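Local coordinates for N-acetylgalactosaminyltransferase 7 (Homo sapiens, PDB 6IWR), which is a two-domain glycosyltransferase that pairs a GT-A fold, with a manganese ion bound in the model, with a ricin-type beta-trefoil lectin domain, at residues R293-W298 / K303-T308; N404-V409 / D418-S423; F557-S562 / V575-C580; A516-Q521 / T538-N543; S169-T174 / N206-V211. All coordinates share one frame; numbering follows the deposited sequence.

Interaction 1. Residues R293-W298 / K303-T308; sequences RGAWDW and KRVPLT
R293 lies obliquely across V305, its CG 3.6 Å from the valine CG2, in a hydrogen-bonded pair of a two-strand antiparallel hairpin. With chi1 at 49°, R293 CG sits between the backbone N and the carbonyl carbon. From there the chain runs out past the 306-308 corner, where CD meets T308 CG2 at 4.0 Å. Its guanidinium is held by D460 in a salt bridge and by the carbonyls of R323 and I457. On the same face A295 CB meets V305 CG1 at 4.1 Å. The backbones are joined by paired bonds at R293/V305 and A295/K303, the straightest from V305 N to R293 O (3.0 Å, 170°). K303 slants across D297, CE 3.5 Å from OD2, but NZ and OD2 stay 4.3 Å apart, beyond a salt bridge, while D297 OD1 is bound to S299 and L301. Around the hairpin, W296 packs on helix 450-457 and meets Y361 edge-to-face, and T308 OG1 caps E311 N at the start of helix 309-313 and also bonds Y459.

Interaction 2. Residues N404-V409 / D418-S423; sequences NYVRVV and DYFYAS
F420 projects from helix 417-423 against V409, V406 and Y405 of helix 400-412, and its ring carries most of the contact. The two short helical segments run nearly antiparallel, at 160°, with axes 11.0 Å apart, so side chains must bridge the interval. F420 CB lies 4.2 Å from V409 CG1. Chi1 of 175° sets CG anti to the backbone N and carries the ring toward the other helix. CG then comes within 3.8 Å of V409 CG2, which sits over one ring face in a CH-pi contact, 21° off the normal and displaced toward the rim. Farther out, CE2 approaches V406 CG2 at 4.1 Å, the two side chains crossing at about a right angle. The far end of the ring, CZ, touches Y405 CB at 3.7 Å, obliquely to the ring plane. Beside it Y421 brings its OH to 3.8 Å from V406 CG1; that hydroxyl is hydrogen-bonded to E410, later on the same helix as V406. All this is van der Waals and CH-pi contact, so the pair relies on the fit of a buried aromatic ring against two valines and a tyrosine CB, with the Y421 hydroxyl at its border tied to a glutamate.

Interaction 3. Residues F557-S562 / V575-C580; sequences FTHIPS and VFISNC
I577 reaches H559 with its terminal methyl, CD1, which lies 3.9 Å from ND1 and off-centre to the ring, 29° from its normal, in a CH-pi contact. The same methyl comes within 4.2 Å of S562 OG, so one carbon touches both members of a polar pair. I577 CG1 lies between the backbone N and the carbonyl carbon (chi1 58°), and the chain extends from there straight to the histidine. S562 OG is 2.9 Å from ND1 in a hydrogen bond whose donor could be either partner, and it also receives the backbone N of K564. NE2 is bonded to E547. P561 CD stands 3.9 Å above the ring centre, on the other side of the ring from I577. Farther out, W548 meets the histidine ring and also touches I577, which leans on L566 and K528 as well. The disulfide between C580 and C565 links the end of segment 575-580 to strand 565-568 in this part of the beta-trefoil. With both ring nitrogens engaged, rotation of the imidazole is fixed, and the carboxylate of E547 would tend to favour a positive charge on it; the I577 methyl adds only dispersion and weak CH-pi contact.

Interaction 4. Residues A516-Q521 / T538-N543; sequences ANQLMQ and THCNLN
Q518 extends its side chain across to the loop 540-543, and its amide nitrogen makes the closest contacts. CG lies anti to the carbonyl carbon (chi1 -52°) and chi2 is fully extended, which puts the carboxamide well away from its own backbone and in front of the facing carbonyls. There NE2 stands 3.3 Å from N541 O, a weak hydrogen bond bent to 134°. It is equally close to L542 O, also 3.3 Å, but the angle there is too poor for a bond. Its stronger partner is the carbonyl of E544, just past the segment. C540 turns its sulfur to the same nitrogen, with SG 3.7 Å from NE2; this sulfur is joined to C525 in a disulfide, which ties it to neighbouring strand 524-529. L542 starts out pointing away from Q518, yet its end swings back until CD2 lies 4.2 Å from OE1. Strands 519-521 and 534-539 belong to one five-strand antiparallel sheet of the trefoil, with 524-529 between them, and Q518, just before strand 519-521, reaches across to the loop after strand 534-539. One buried amide NH2 thus faces several main-chain carbonyls, hydrogen-bonded to E544 and weakly to N541; the contact is mainly polar, side chain to main chain, with a disulfide beside it.

Interaction 5. Residues S169-T174 / N206-V211; sequences SVIKRT and NGLVKV
I171, in the last turns of helix 160-173, faces L208 where the chain enters strand 209-213, their CA atoms 9.5 Å apart, so the backbones stay apart and only side chains meet. The helical segment keeps its i to i+4 bond from R173 N to S169 O at 3.0 Å. In the other segment N206 and G207 take positive phi values; at G207 a side chain would press on the preceding carbonyl oxygen, so the turn calls for glycine. L208 follows with helical angles before V209 opens the strand. I171 and L208 then reach toward each other tip to tip, CD1 to CD1 at 3.8 Å. In I171, chi1 of -59° sets CG1 anti to the carbonyl carbon, and CD1 at its end also lies 4.2 Å from V209 CG2. Strand 179-186 touches both partners: I171 meets I182, while L208 packs on L179. Strands 149-155 and 179-186 form a beta-alpha-beta crossover with helix 160-173, and strand 209-213 adds alongside in parallel. The contact is small and apolar, a few methyls at the border of a Rossmann-like layer; between the two segments it is dispersion that joins helix to strand, while nearby charges such as K210 with E181 pair outside it.

Along the chain the order is interaction 5, 1, 2, 4, 3, none enclosing another. Interactions 5 and 1 both belong to the GT-A glycosyltransferase part, yet their centres are 33 Å apart: one borders the parallel part of the large mixed sheet, the other is a separate hairpin. Interactions 1 and 2 touch, the carbonyl O of W298, in the loop joining the hairpin strands, packing against F420 and S423, with centres 18 Å apart. Interactions 3 and 4 lie in the trefoil, 16 Å apart, where I560 meets N517. Interaction 4 comes within about 7 Å of both 1 and 2 at the nearest atoms, consistent with interactions 1 and 2 lying near the junction of the two domains, whereas 3 and 5 stand 65 Å apart, centre to centre.

Interaction 1. Residues R293-W298 / K303-T308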
# COMPACT_ATOMS: atom_id res chain seq x y z
N ARG A 293 20.59 13.96 14.28
CA ARG A 293 20.81 15.14 13.46
C ARG A 293 20.23 14.85 12.07
O ARG A 293 20.00 13.69 11.71
CB ARG A 293 22.31 15.55 13.46
CG ARG A 293 23.26 14.42 13.19
CD ARG A 293 24.65 14.57 13.80
NE ARG A 293 25.21 15.90 13.67
CZ ARG A 293 26.20 16.24 12.85
NH1 ARG A 293 26.64 17.50 12.87
NH2 ARG A 293 26.75 15.37 12.02
N GLY A 294 19.90 15.92 11.34
CA GLY A 294 19.27 15.78 10.03
C GLY A 294 20.31 15.55 8.94
O GLY A 294 21.40 16.13 8.95
N ALA A 295 19.93 14.71 7.97
CA ALA A 295 20.85 14.24 6.95
C ALA A 295 20.03 13.96 5.68
O ALA A 295 18.87 14.36 5.56
CB ALA A 295 21.63 13.02 7.45
N TRP A 296 20.65 13.25 4.74
CA TRP A 296 20.04 12.93 3.46
C TRP A 296 20.87 11.83 2.82
O TRP A 296 22.03 11.63 3.17
CB TRP A 296 20.00 14.16 2.55
CG TRP A 296 21.36 14.71 2.33
CD1 TRP A 296 22.25 14.32 1.38
CD2 TRP A 296 22.02 15.72 3.11
NE1 TRP A 296 23.42 15.03 1.50
CE2 TRP A 296 23.31 15.90 2.55
CE3 TRP A 296 21.65 16.50 4.21
CZ2 TRP A 296 24.24 16.81 3.07
CZ3 TRP A 296 22.56 17.41 4.72
CH2 TRP A 296 23.84 17.56 4.14
N ASP A 297 20.25 11.09 1.90
CA ASP A 297 20.97 10.20 1.00
C ASP A 297 21.22 10.97 -0.31
O ASP A 297 20.80 12.12 -0.46
CB ASP A 297 20.21 8.88 0.81
CG ASP A 297 18.93 9.02 -0.03
OD1 ASP A 297 18.80 10.01 -0.79
OD2 ASP A 297 18.05 8.12 0.05
N TRP A 298 21.88 10.34 -1.28
CA TRP A 298 22.33 11.07 -2.45
C TRP A 298 21.27 11.21 -3.55
O TRP A 298 21.55 11.80 -4.60
CB TRP A 298 23.62 10.42 -2.96
CG TRP A 298 24.56 10.46 -1.82
CD1 TRP A 298 24.93 9.43 -0.99
CD2 TRP A 298 25.18 11.64 -1.29
NE1 TRP A 298 25.77 9.89 -0.01
CE2 TRP A 298 25.94 11.24 -0.17
CE3 TRP A 298 25.17 12.99 -1.66
CZ2 TRP A 298 26.68 12.14 0.57
CZ3 TRP A 298 25.93 13.88 -0.93
CH2 TRP A 298 26.66 13.46 0.18
N LYS A 303 16.79 12.09 5.80
CA LYS A 303 17.22 10.97 6.64
C LYS A 303 17.67 11.51 7.99
O LYS A 303 18.06 12.68 8.12
CB LYS A 303 18.39 10.19 6.01
CG LYS A 303 18.13 9.51 4.67
CD LYS A 303 17.24 8.28 4.78
CE LYS A 303 16.97 7.67 3.40
NZ LYS A 303 15.93 6.58 3.43
N ARG A 304 17.63 10.66 9.02
CA ARG A 304 18.08 11.07 10.35
C ARG A 304 19.17 10.13 10.85
O ARG A 304 19.08 8.91 10.67
CB ARG A 304 16.91 11.13 11.35
CG ARG A 304 15.87 12.19 11.00
CD ARG A 304 14.58 12.04 11.84
NE ARG A 304 14.73 12.58 13.20
CZ ARG A 304 14.77 11.85 14.31
NH1 ARG A 304 14.67 10.52 14.24
NH2 ARG A 304 14.91 12.45 15.49
N VAL A 305 20.20 10.69 11.48
CA VAL A 305 21.27 9.84 11.98
C VAL A 305 21.54 10.22 13.43
O VAL A 305 21.29 11.36 13.84
CB VAL A 305 22.55 9.96 11.13
CG1 VAL A 305 22.26 9.64 9.66
CG2 VAL A 305 23.18 11.33 11.32
N PRO A 306 22.04 9.30 14.25
CA PRO A 306 22.21 9.60 15.67
C PRO A 306 23.22 10.73 15.88
O PRO A 306 24.13 10.94 15.07
CB PRO A 306 22.72 8.28 16.25
CG PRO A 306 23.37 7.60 15.08
CD PRO A 306 22.52 7.96 13.89
N LEU A 307 23.05 11.45 16.98
CA LEU A 307 24.02 12.48 17.35
C LEU A 307 25.39 11.84 17.60
O LEU A 307 25.49 10.77 18.20
CB LEU A 307 23.54 13.24 18.60
CG LEU A 307 24.45 14.36 19.09
CD1 LEU A 307 24.50 15.50 18.11
CD2 LEU A 307 23.96 14.86 20.42
N THR A 308 26.42 12.50 17.14
CA THR A 308 27.72 11.86 17.08
C THR A 308 28.52 12.10 18.36
O THR A 308 28.26 13.05 19.11
CB THR A 308 28.51 12.41 15.92
OG1 THR A 308 28.70 13.81 16.17
CG2 THR A 308 27.80 12.19 14.61

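Interaction 2. Residues N404-V409 / D418-S423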
# COMPACT_ATOMS: atom_id res chain seq x y z
N ASN A 404 13.07 20.70 -8.41
CA ASN A 404 13.55 21.48 -7.28
C ASN A 404 14.83 20.90 -6.70
O ASN A 404 15.76 21.64 -6.36
CB ASN A 404 12.48 21.56 -6.20
CG ASN A 404 11.34 22.42 -6.62
OD1 ASN A 404 11.14 22.69 -7.81
ND2 ASN A 404 10.54 22.84 -5.65
N TYR A 405 14.90 19.57 -6.57
CA TYR A 405 16.15 18.94 -6.17
C TYR A 405 17.29 19.41 -7.06
O TYR A 405 18.39 19.70 -6.57
CB TYR A 405 16.01 17.42 -6.22
CG TYR A 405 15.04 16.85 -5.20
CD1 TYR A 405 14.69 17.59 -4.07
CD2 TYR A 405 14.50 15.58 -5.35
CE1 TYR A 405 13.81 17.08 -3.13
CE2 TYR A 405 13.62 15.06 -4.42
CZ TYR A 405 13.28 15.83 -3.32
OH TYR A 405 12.41 15.32 -2.38
N VAL A 406 17.05 19.52 -8.36
CA VAL A 406 18.13 19.87 -9.28
C VAL A 406 18.60 21.29 -9.03
O VAL A 406 19.79 21.59 -9.13
CB VAL A 406 17.68 19.69 -10.74
CG1 VAL A 406 18.73 20.30 -11.66
CG2 VAL A 406 17.48 18.21 -11.04
N ARG A 407 17.67 22.21 -8.77
CA ARG A 407 18.08 23.58 -8.49
C ARG A 407 18.97 23.62 -7.26
O ARG A 407 20.06 24.21 -7.28
CB ARG A 407 16.85 24.47 -8.31
CG ARG A 407 15.94 24.53 -9.55
CD ARG A 407 14.76 25.44 -9.34
NE ARG A 407 15.19 26.77 -8.94
CZ ARG A 407 15.57 27.72 -9.79
NH1 ARG A 407 15.62 27.48 -11.10
NH2 ARG A 407 15.95 28.92 -9.35
N VAL A 408 18.56 22.94 -6.20
CA VAL A 408 19.37 22.96 -4.98
C VAL A 408 20.75 22.40 -5.26
O VAL A 408 21.76 23.00 -4.87
CB VAL A 408 18.67 22.18 -3.86
CG1 VAL A 408 19.55 22.18 -2.60
CG2 VAL A 408 17.31 22.80 -3.57
N VAL A 409 20.81 21.24 -5.92
CA VAL A 409 22.09 20.56 -6.11
C VAL A 409 23.01 21.39 -6.99
O VAL A 409 24.21 21.55 -6.68
CB VAL A 409 21.86 19.16 -6.71
CG1 VAL A 409 23.17 18.60 -7.30
CG2 VAL A 409 21.28 18.20 -5.64
N ASP A 418 27.55 15.00 -9.09
CA ASP A 418 27.74 13.67 -9.69
C ASP A 418 27.05 12.58 -8.89
O ASP A 418 26.47 11.65 -9.47
CB ASP A 418 29.23 13.34 -9.81
CG ASP A 418 29.98 14.33 -10.67
OD1 ASP A 418 29.32 15.13 -11.37
OD2 ASP A 418 31.23 14.31 -10.61
N TYR A 419 27.14 12.63 -7.56
CA TYR A 419 26.47 11.60 -6.76
C TYR A 419 24.95 11.70 -6.90
O TYR A 419 24.27 10.67 -6.98
CB TYR A 419 26.91 11.70 -5.30
CG TYR A 419 28.40 11.59 -5.16
CD1 TYR A 419 29.05 10.43 -5.55
CD2 TYR A 419 29.17 12.65 -4.70
CE1 TYR A 419 30.40 10.30 -5.48
CE2 TYR A 419 30.54 12.53 -4.61
CZ TYR A 419 31.15 11.35 -5.00
OH TYR A 419 32.51 11.20 -4.93
N PHE A 420 24.41 12.91 -6.95
CA PHE A 420 22.96 13.04 -7.10
C PHE A 420 22.50 12.48 -8.45
O PHE A 420 21.46 11.80 -8.53
CB PHE A 420 22.54 14.49 -6.93
CG PHE A 420 21.09 14.71 -7.19
CD1 PHE A 420 20.14 14.39 -6.22
CD2 PHE A 420 20.66 15.18 -8.41
CE1 PHE A 420 18.79 14.57 -6.49
CE2 PHE A 420 19.32 15.35 -8.67
CZ PHE A 420 18.39 15.05 -7.72
N TYR A 421 23.27 12.74 -9.51
CA TYR A 421 22.92 12.28 -10.85
C TYR A 421 23.11 10.77 -11.04
O TYR A 421 22.37 10.16 -11.82
CB TYR A 421 23.72 13.08 -11.87
CG TYR A 421 23.26 14.51 -12.00
CD1 TYR A 421 21.91 14.82 -11.98
CD2 TYR A 421 24.18 15.54 -12.16
CE1 TYR A 421 21.47 16.12 -12.09
CE2 TYR A 421 23.75 16.86 -12.27
CZ TYR A 421 22.39 17.14 -12.25
OH TYR A 421 21.95 18.44 -12.37
N ALA A 422 24.07 10.16 -10.33
CA ALA A 422 24.14 8.70 -10.28
C ALA A 422 22.92 8.10 -9.58
O ALA A 422 22.44 7.04 -9.99
CB ALA A 422 25.41 8.25 -9.56
N SER A 423 22.41 8.76 -8.54
CA SER A 423 21.21 8.27 -7.87
C SER A 423 19.97 8.50 -8.72
O SER A 423 19.09 7.64 -8.76
CB SER A 423 21.04 8.92 -6.51
OG SER A 423 22.19 8.74 -5.71

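Interaction 3. Residues F557-S562 / V575-C580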
# COMPACT_ATOMS: atom_id res chain seq x y z
N PHE A 557 22.14 -8.94 -20.62
CA PHE A 557 22.26 -8.83 -19.18
C PHE A 557 22.59 -10.21 -18.65
O PHE A 557 21.80 -11.15 -18.82
CB PHE A 557 20.95 -8.35 -18.55
CG PHE A 557 20.74 -6.87 -18.63
CD1 PHE A 557 21.33 -6.03 -17.71
CD2 PHE A 557 19.96 -6.32 -19.64
CE1 PHE A 557 21.15 -4.66 -17.79
CE2 PHE A 557 19.77 -4.95 -19.71
CZ PHE A 557 20.37 -4.13 -18.79
N THR A 558 23.75 -10.35 -18.03
CA THR A 558 24.17 -11.65 -17.57
C THR A 558 24.33 -11.63 -16.05
O THR A 558 24.83 -10.66 -15.48
CB THR A 558 25.44 -12.10 -18.30
OG1 THR A 558 26.33 -12.72 -17.37
CG2 THR A 558 26.11 -10.95 -19.00
N HIS A 559 23.82 -12.69 -15.41
CA HIS A 559 23.93 -12.89 -13.97
C HIS A 559 25.29 -13.49 -13.65
O HIS A 559 25.66 -14.53 -14.19
CB HIS A 559 22.83 -13.83 -13.48
CG HIS A 559 22.73 -13.95 -11.99
ND1 HIS A 559 22.83 -15.16 -11.33
CD2 HIS A 559 22.48 -13.02 -11.04
CE1 HIS A 559 22.66 -14.96 -10.03
NE2 HIS A 559 22.44 -13.67 -9.83
N ILE A 560 26.03 -12.85 -12.76
CA ILE A 560 27.44 -13.19 -12.64
C ILE A 560 27.65 -14.47 -11.84
O ILE A 560 28.45 -15.32 -12.26
CB ILE A 560 28.24 -12.04 -12.01
CG1 ILE A 560 28.17 -10.79 -12.90
CG2 ILE A 560 29.66 -12.49 -11.83
CD1 ILE A 560 28.86 -9.62 -12.31
N PRO A 561 27.03 -14.64 -10.68
CA PRO A 561 27.25 -15.88 -9.91
C PRO A 561 26.95 -17.13 -10.73
O PRO A 561 27.85 -17.93 -10.99
CB PRO A 561 26.32 -15.73 -8.70
CG PRO A 561 25.69 -14.38 -8.81
CD PRO A 561 26.39 -13.60 -9.87
N SER A 562 25.71 -17.30 -11.18
CA SER A 562 25.45 -18.32 -12.19
C SER A 562 26.08 -17.85 -13.49
O SER A 562 26.73 -16.81 -13.56
CB SER A 562 23.95 -18.57 -12.38
OG SER A 562 23.26 -17.51 -13.03
N VAL A 575 9.65 -12.47 -16.35
CA VAL A 575 11.07 -12.15 -16.41
C VAL A 575 11.82 -13.17 -15.57
O VAL A 575 11.54 -13.32 -14.37
CB VAL A 575 11.35 -10.72 -15.90
CG1 VAL A 575 12.85 -10.54 -15.72
CG2 VAL A 575 10.77 -9.69 -16.85
N PHE A 576 12.78 -13.85 -16.17
CA PHE A 576 13.55 -14.83 -15.41
C PHE A 576 14.96 -14.85 -15.97
O PHE A 576 15.28 -14.12 -16.92
CB PHE A 576 12.88 -16.21 -15.47
CG PHE A 576 12.57 -16.65 -16.86
CD1 PHE A 576 13.54 -17.29 -17.63
CD2 PHE A 576 11.32 -16.41 -17.43
CE1 PHE A 576 13.28 -17.70 -18.93
CE2 PHE A 576 11.05 -16.82 -18.74
CZ PHE A 576 12.04 -17.47 -19.49
N ILE A 577 15.83 -15.68 -15.38
CA ILE A 577 17.16 -15.95 -15.92
C ILE A 577 17.24 -17.42 -16.30
O ILE A 577 16.82 -18.30 -15.54
CB ILE A 577 18.29 -15.59 -14.93
CG1 ILE A 577 18.15 -16.35 -13.62
CG2 ILE A 577 18.34 -14.11 -14.66
CD1 ILE A 577 19.34 -16.17 -12.71
N SER A 578 17.79 -17.69 -17.48
CA SER A 578 17.95 -19.05 -17.97
C SER A 578 19.33 -19.16 -18.61
O SER A 578 20.05 -18.17 -18.73
CB SER A 578 16.84 -19.40 -18.96
OG SER A 578 16.72 -18.35 -19.88
N ASN A 579 19.71 -20.38 -19.02
CA ASN A 579 21.05 -20.63 -19.56
C ASN A 579 21.26 -19.86 -20.86
O ASN A 579 20.42 -19.91 -21.75
CB ASN A 579 21.26 -22.12 -19.80
CG ASN A 579 21.51 -22.87 -18.54
OD1 ASN A 579 22.55 -22.71 -17.92
ND2 ASN A 579 20.56 -23.69 -18.13
N CYS A 580 22.39 -19.16 -20.98
CA CYS A 580 22.55 -18.27 -22.13
C CYS A 580 22.45 -19.07 -23.42
O CYS A 580 23.09 -20.11 -23.57
CB CYS A 580 23.88 -17.51 -22.09
SG CYS A 580 24.00 -16.16 -20.87

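Interaction 4. Residues A516-Q521 / T538-N543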
# COMPACT_ATOMS: atom_id res chain seq x y z
N ALA A 516 29.30 -0.95 -9.92
CA ALA A 516 29.46 -2.03 -8.95
C ALA A 516 28.67 -3.26 -9.34
O ALA A 516 28.58 -4.22 -8.56
CB ALA A 516 29.07 -1.57 -7.56
N ASN A 517 28.08 -3.27 -10.54
CA ASN A 517 27.32 -4.41 -10.99
C ASN A 517 25.98 -4.54 -10.25
O ASN A 517 25.44 -5.63 -10.10
CB ASN A 517 28.15 -5.69 -10.85
CG ASN A 517 29.39 -5.66 -11.74
OD1 ASN A 517 29.27 -5.60 -12.96
ND2 ASN A 517 30.57 -5.72 -11.15
N GLN A 518 25.42 -3.42 -9.78
CA GLN A 518 24.11 -3.45 -9.15
C GLN A 518 23.06 -2.96 -10.13
O GLN A 518 23.24 -1.93 -10.78
CB GLN A 518 24.10 -2.62 -7.86
CG GLN A 518 25.23 -2.96 -6.87
CD GLN A 518 25.16 -2.15 -5.56
OE1 GLN A 518 25.25 -0.91 -5.56
NE2 GLN A 518 24.99 -2.86 -4.44
N LEU A 519 21.97 -3.73 -10.27
CA LEU A 519 20.82 -3.35 -11.07
C LEU A 519 19.76 -2.77 -10.13
O LEU A 519 19.15 -3.51 -9.35
CB LEU A 519 20.26 -4.55 -11.83
CG LEU A 519 19.98 -4.41 -13.33
CD1 LEU A 519 19.07 -5.53 -13.75
CD2 LEU A 519 19.37 -3.06 -13.68
N MET A 520 19.52 -1.48 -10.24
CA MET A 520 18.72 -0.77 -9.26
C MET A 520 17.52 -0.01 -9.78
O MET A 520 17.55 0.56 -10.84
CB MET A 520 19.63 0.18 -8.50
CG MET A 520 20.64 -0.53 -7.64
SD MET A 520 21.96 0.53 -7.08
CE MET A 520 21.14 1.39 -5.77
N GLN A 521 16.45 -0.03 -9.00
CA GLN A 521 15.33 0.89 -9.14
C GLN A 521 15.19 1.56 -7.80
O GLN A 521 15.11 0.89 -6.79
CB GLN A 521 14.05 0.14 -9.48
CG GLN A 521 12.81 1.01 -9.57
CD GLN A 521 11.62 0.28 -10.15
OE1 GLN A 521 10.84 -0.31 -9.44
NE2 GLN A 521 11.49 0.33 -11.45
N THR A 538 14.76 -6.17 -3.95
CA THR A 538 14.88 -6.04 -2.49
C THR A 538 15.68 -4.81 -2.13
O THR A 538 16.27 -4.15 -2.99
CB THR A 538 15.59 -7.21 -1.81
OG1 THR A 538 15.87 -8.25 -2.75
CG2 THR A 538 14.76 -7.73 -0.66
N HIS A 539 15.75 -4.57 -0.83
CA HIS A 539 16.60 -3.50 -0.33
C HIS A 539 18.08 -3.86 -0.50
O HIS A 539 18.49 -5.02 -0.36
CB HIS A 539 16.30 -3.19 1.13
CG HIS A 539 17.06 -2.02 1.65
ND1 HIS A 539 17.96 -2.11 2.69
CD2 HIS A 539 17.11 -0.73 1.22
CE1 HIS A 539 18.50 -0.92 2.91
NE2 HIS A 539 18.01 -0.07 2.02
N CYS A 540 18.87 -2.83 -0.75
CA CYS A 540 20.20 -2.92 -1.32
C CYS A 540 21.20 -2.26 -0.38
O CYS A 540 20.90 -1.23 0.21
CB CYS A 540 20.19 -2.25 -2.70
SG CYS A 540 21.39 -3.01 -3.70
N ASN A 541 22.39 -2.85 -0.23
CA ASN A 541 23.47 -2.23 0.53
C ASN A 541 24.77 -2.28 -0.28
O ASN A 541 24.96 -3.16 -1.12
CB ASN A 541 23.69 -2.91 1.90
CG ASN A 541 22.59 -2.59 2.92
OD1 ASN A 541 21.98 -1.51 2.89
ND2 ASN A 541 22.34 -3.53 3.84
N LEU A 542 25.68 -1.36 0.02
CA LEU A 542 26.74 -1.03 -0.92
C LEU A 542 27.38 -2.24 -1.61
O LEU A 542 27.76 -2.16 -2.78
CB LEU A 542 27.82 -0.20 -0.23
CG LEU A 542 28.12 1.03 -1.09
CD1 LEU A 542 29.63 1.27 -1.11
CD2 LEU A 542 27.58 0.85 -2.53
N ASN A 543 27.50 -3.36 -0.92
CA ASN A 543 28.21 -4.48 -1.53
C ASN A 543 27.32 -5.70 -1.70
O ASN A 543 27.81 -6.84 -1.79
CB ASN A 543 29.45 -4.81 -0.71
CG ASN A 543 30.33 -3.60 -0.55
OD1 ASN A 543 30.90 -3.37 0.51
ND2 ASN A 543 30.42 -2.80 -1.61

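Interaction 5. Residues S169-T174 / N206-V211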
# COMPACT_ATOMS: atom_id res chain seq x y z
N SER A 169 -2.24 26.50 21.62
CA SER A 169 -1.04 26.00 22.27
C SER A 169 0.06 27.06 22.30
O SER A 169 0.68 27.28 23.34
CB SER A 169 -0.61 24.71 21.56
OG SER A 169 0.71 24.77 21.06
N VAL A 170 0.27 27.77 21.19
CA VAL A 170 1.30 28.82 21.14
C VAL A 170 0.96 29.95 22.11
O VAL A 170 1.83 30.42 22.87
CB VAL A 170 1.45 29.36 19.71
CG1 VAL A 170 2.31 30.63 19.72
CG2 VAL A 170 2.04 28.30 18.79
N ILE A 171 -0.30 30.40 22.10
CA ILE A 171 -0.75 31.38 23.07
C ILE A 171 -0.56 30.85 24.50
O ILE A 171 -0.09 31.57 25.39
CB ILE A 171 -2.22 31.74 22.78
CG1 ILE A 171 -2.34 32.31 21.36
CG2 ILE A 171 -2.76 32.71 23.80
CD1 ILE A 171 -2.64 33.79 21.32
N LYS A 172 -0.84 29.57 24.73
CA LYS A 172 -0.83 29.09 26.11
C LYS A 172 0.58 29.03 26.69
O LYS A 172 0.78 29.35 27.86
CB LYS A 172 -1.49 27.72 26.22
CG LYS A 172 -1.85 27.38 27.65
CD LYS A 172 -2.75 26.16 27.74
CE LYS A 172 -3.10 25.83 29.16
NZ LYS A 172 -3.72 24.48 29.26
N ARG A 173 1.57 28.59 25.92
CA ARG A 173 2.85 28.25 26.52
C ARG A 173 3.95 29.24 26.15
O ARG A 173 5.14 28.97 26.39
CB ARG A 173 3.24 26.84 26.13
CG ARG A 173 2.10 25.88 26.36
CD ARG A 173 2.54 24.47 26.19
NE ARG A 173 1.51 23.58 26.72
CZ ARG A 173 0.59 22.96 26.00
NH1 ARG A 173 -0.30 22.19 26.60
NH2 ARG A 173 0.56 23.10 24.68
N THR A 174 3.59 30.38 25.60
CA THR A 174 4.60 31.32 25.19
C THR A 174 4.47 32.59 25.99
O THR A 174 3.39 33.19 26.03
CB THR A 174 4.48 31.61 23.69
OG1 THR A 174 4.58 30.38 22.98
CG2 THR A 174 5.60 32.47 23.23
N ASN A 206 -7.75 39.86 20.05
CA ASN A 206 -7.59 41.31 20.04
C ASN A 206 -6.56 41.77 19.03
O ASN A 206 -5.92 42.80 19.22
CB ASN A 206 -7.21 41.84 21.41
CG ASN A 206 -8.32 41.65 22.41
OD1 ASN A 206 -8.08 41.43 23.59
ND2 ASN A 206 -9.55 41.71 21.92
N GLY A 207 -6.39 41.03 17.94
CA GLY A 207 -5.42 41.45 16.94
C GLY A 207 -4.06 40.81 17.07
O GLY A 207 -3.23 40.98 16.18
N LEU A 208 -3.80 40.07 18.15
CA LEU A 208 -2.54 39.35 18.26
C LEU A 208 -2.38 38.36 17.11
O LEU A 208 -1.27 38.17 16.59
CB LEU A 208 -2.49 38.62 19.61
CG LEU A 208 -1.12 38.40 20.27
CD1 LEU A 208 -0.83 36.91 20.27
CD2 LEU A 208 0.01 39.19 19.61
N VAL A 209 -3.49 37.72 16.71
CA VAL A 209 -3.51 36.72 15.65
C VAL A 209 -4.15 37.34 14.42
O VAL A 209 -5.15 38.05 14.52
CB VAL A 209 -4.30 35.47 16.09
CG1 VAL A 209 -4.26 34.35 15.00
CG2 VAL A 209 -3.81 35.00 17.46
N LYS A 210 -3.56 37.10 13.27
CA LYS A 210 -4.06 37.70 12.05
C LYS A 210 -3.90 36.67 10.94
O LYS A 210 -3.08 35.75 11.03
CB LYS A 210 -3.32 39.03 11.75
CG LYS A 210 -1.81 39.02 12.03
CD LYS A 210 -1.14 40.40 12.02
CE LYS A 210 -1.49 41.23 13.28
NZ LYS A 210 -0.37 41.32 14.27
N VAL A 211 -4.75 36.79 9.92
CA VAL A 211 -4.73 35.89 8.78
C VAL A 211 -4.57 36.73 7.53
O VAL A 211 -5.16 37.80 7.43
CB VAL A 211 -6.00 35.02 8.69
CG1 VAL A 211 -7.23 35.89 8.51
CG2 VAL A 211 -5.86 34.01 7.57